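PDB 5IZ4: putative short-chain dehydrogenase/reductase from Burkholderia xenovorans, which probably acts as an NADPH-dependent oxidoreductase of the short-chain dehydrogenase/reductase family, perhaps reducing 3-oxoacyl-[acyl-carrier-protein], and is seen here with ADP bound. Local coordinates for residues Glu122-Tyr125 with Arg126-Ile130. Residues are numbered along the deposited sequence; the frame is centred on the assembly and turned at random. Where two conformers were deposited one is given.
With ADP (adenosine-5'-diphosphate), chain B.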
loop_
_atom_site.group_PDB
_atom_site.type_symbol
_atom_site.label_atom_id
_atom_site.label_comp_id
_atom_site.label_asym_id
_atom_site.label_seq_id
_atom_site.Cartn_x
_atom_site.Cartn_y
_atom_site.Cartn_z
ATOM N N GLU A 122 -25.351 0.993 -8.086
ATOM C CA GLU A 122 -25.287 0.556 -9.481
ATOM C C GLU A 122 -25.154 1.735 -10.438
ATOM O O GLU A 122 -24.435 1.637 -11.438
ATOM C CB GLU A 122 -26.518 -0.287 -9.853
ATOM C CG GLU A 122 -26.595 -1.604 -9.099
ATOM C CD GLU A 122 -27.426 -2.663 -9.810
ATOM O OE1 GLU A 122 -28.448 -2.303 -10.435
ATOM O OE2 GLU A 122 -27.050 -3.860 -9.740
ATOM N N ARG A 123 -25.832 2.857 -10.152
ATOM C CA ARG A 123 -25.778 3.996 -11.065
ATOM C C ARG A 123 -24.357 4.509 -11.195
ATOM O O ARG A 123 -23.883 4.803 -12.300
ATOM C CB ARG A 123 -26.697 5.115 -10.573
ATOM C CG ARG A 123 -26.873 6.271 -11.573
ATOM C CD ARG A 123 -27.563 7.470 -10.930
ATOM N NE ARG A 123 -26.675 8.110 -9.961
ATOM C CZ ARG A 123 -25.730 8.989 -10.283
ATOM N NH1 ARG A 123 -25.557 9.350 -11.553
ATOM N NH2 ARG A 123 -24.955 9.514 -9.333
ATOM N N VAL A 124 -23.653 4.606 -10.073
ATOM C CA VAL A 124 -22.285 5.110 -10.076
ATOM C C VAL A 124 -21.337 4.086 -10.688
ATOM O O VAL A 124 -20.420 4.431 -11.448
ATOM C CB VAL A 124 -21.880 5.475 -8.637
ATOM C CG1 VAL A 124 -20.424 5.830 -8.561
ATOM C CG2 VAL A 124 -22.746 6.620 -8.122
ATOM N N TYR A 125 -21.537 2.806 -10.356
ATOM C CA TYR A 125 -20.656 1.756 -10.854
ATOM C C TYR A 125 -20.784 1.610 -12.361
ATOM O O TYR A 125 -19.804 1.285 -13.043
ATOM C CB TYR A 125 -21.001 0.439 -10.167
ATOM C CG TYR A 125 -19.957 -0.652 -10.216
ATOM C CD1 TYR A 125 -20.179 -1.819 -10.937
ATOM C CD2 TYR A 125 -18.772 -0.543 -9.493
ATOM C CE1 TYR A 125 -19.237 -2.853 -10.951
ATOM C CE2 TYR A 125 -17.838 -1.554 -9.502
ATOM C CZ TYR A 125 -18.064 -2.706 -10.235
ATOM O OH TYR A 125 -17.122 -3.734 -10.227
ATOM N N ARG A 126 -21.986 1.859 -12.884
ATOM C CA ARG A 126 -22.225 1.692 -14.308
ATOM C C ARG A 126 -21.358 2.637 -15.128
ATOM O O ARG A 126 -20.829 2.248 -16.172
ATOM C CB ARG A 126 -23.714 1.902 -14.584
ATOM C CG ARG A 126 -24.098 2.272 -15.993
ATOM C CD ARG A 126 -24.093 1.086 -16.950
ATOM N NE ARG A 126 -24.789 -0.114 -16.467
ATOM C CZ ARG A 126 -24.842 -1.239 -17.172
ATOM N NH1 ARG A 126 -24.274 -1.273 -18.377
ATOM N NH2 ARG A 126 -25.454 -2.318 -16.697
ATOM N N VAL A 127 -21.177 3.875 -14.660
ATOM C CA VAL A 127 -20.330 4.821 -15.382
ATOM C C VAL A 127 -18.871 4.633 -15.005
ATOM O O VAL A 127 -17.986 4.567 -15.868
ATOM C CB VAL A 127 -20.767 6.270 -15.112
ATOM C CG1 VAL A 127 -19.944 7.226 -15.975
ATOM C CG2 VAL A 127 -22.273 6.458 -15.332
ATOM N N ASN A 128 -18.591 4.562 -13.704
ATOM C CA ASN A 128 -17.217 4.708 -13.253
ATOM C C ASN A 128 -16.402 3.452 -13.493
ATOM O O ASN A 128 -15.186 3.541 -13.716
ATOM C CB ASN A 128 -17.189 5.078 -11.765
ATOM C CG ASN A 128 -17.779 6.439 -11.494
ATOM O OD1 ASN A 128 -18.234 7.128 -12.408
ATOM N ND2 ASN A 128 -17.786 6.841 -10.231
ATOM N N LEU A 129 -17.036 2.281 -13.455
ATOM C CA LEU A 129 -16.297 1.034 -13.574
ATOM C C LEU A 129 -16.681 0.279 -14.835
ATOM O O LEU A 129 -15.811 0.020 -15.673
ATOM C CB LEU A 129 -16.505 0.163 -12.319
ATOM C CG LEU A 129 -15.623 -1.083 -12.156
ATOM C CD1 LEU A 129 -16.029 -2.221 -13.109
ATOM C CD2 LEU A 129 -14.146 -0.721 -12.319
ATOM N N ILE A 130 -17.957 -0.096 -14.989
ATOM C CA ILE A 130 -18.365 -0.831 -16.180
ATOM C C ILE A 130 -18.107 0.007 -17.425
ATOM O O ILE A 130 -17.536 -0.475 -18.409
ATOM C CB ILE A 130 -19.842 -1.252 -16.082
ATOM C CG1 ILE A 130 -20.017 -2.218 -14.904
ATOM C CG2 ILE A 130 -20.278 -1.878 -17.408
ATOM C CD1 ILE A 130 -21.441 -2.634 -14.615
HETATM P PB ADP B . -14.075 15.906 -13.133
HETATM O O1B ADP B . -14.297 14.406 -13.545
HETATM O O2B ADP B . -13.428 16.831 -14.204
HETATM O O3B ADP B . -13.611 16.176 -11.666
HETATM P PA ADP B . -16.818 16.383 -14.363
HETATM O O1A ADP B . -18.283 15.914 -13.817
HETATM O O2A ADP B . -16.922 17.714 -15.173
HETATM O O3A ADP B . -15.845 16.334 -13.112
HETATM O "O5'" ADP B . -16.547 15.115 -15.391
HETATM C "C5'" ADP B . -17.485 14.038 -15.547
HETATM C "C4'" ADP B . -17.795 14.003 -17.046
HETATM O "O4'" ADP B . -18.333 12.675 -17.428
HETATM C "C3'" ADP B . -18.862 15.034 -17.493
HETATM O "O3'" ADP B . -18.604 15.525 -18.779
HETATM C "C2'" ADP B . -20.121 14.124 -17.525
HETATM O "O2'" ADP B . -21.055 14.756 -18.403
HETATM C "C1'" ADP B . -19.542 12.862 -18.136
HETATM N N9 ADP B . -20.434 11.702 -17.932
HETATM C C8 ADP B . -21.290 11.414 -16.856
HETATM N N7 ADP B . -21.926 10.284 -17.058
HETATM C C5 ADP B . -21.493 9.816 -18.283
HETATM C C6 ADP B . -21.811 8.686 -19.014
HETATM N N6 ADP B . -22.711 7.792 -18.536
HETATM N N1 ADP B . -21.218 8.489 -20.197
HETATM C C2 ADP B . -20.339 9.400 -20.648
HETATM N N3 ADP B . -19.983 10.504 -20.018
HETATM C C4 ADP B . -20.572 10.690 -18.828
#
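Tyr-125 O accepts two backbone N-H groups, from Leu-129 at 3.0 Å and from Ile-130, and so illustrates a wider pi-type turn, in which one carbonyl serves both the i+4 and the i+5 N-H. The Ile-130 bond runs almost straight out from the carbonyl, whereas Leu-129 N sits 34° out of the carbonyl plane. Two alpha-helical bonds precede this turn: Arg-126 N donates to Glu-122 O, and Asn-128 N reaches Val-124 O at 2.9 Å with an N-H...O angle of 164°. Between them, Arg-123 O and Val-127 N, 3.7 Å apart, are too distant to bond, and Val-127 N makes a weak bond to Val-124 O, at 3.3 Å.

The Tyr-125 ring, its CG anti to the backbone N (chi1 -162°), lies alongside Leu-129, whose CB makes a CH-pi contact over one face, 3.8 Å from the centroid. Ile-130 CD1 approaches CD1 of the ring obliquely. The buried Asn-128 amide donates from ND2 to Ser-176 OG and accepts at OD1 from Thr-104 N, which fixes its rotation. Val-127 CG2 lies 3.5 Å from ADP N6, beside the adenine.

Arg-126 NH1 hydrogen-bonds Gly-76 O and forms a salt bridge with Asp-118 of the second subunit; NH2 pairs likewise with Glu-122 of that subunit, reciprocated by Glu-122 here, and the two Tyr-125 rings stack across the same interface. Helix 118-146 packs against helix 171-191 of the same chain through Val-124, Tyr-125, Asn-128 and Leu-129, with Val-127 facing the ADP pocket of the seven-stranded Rossmann fold.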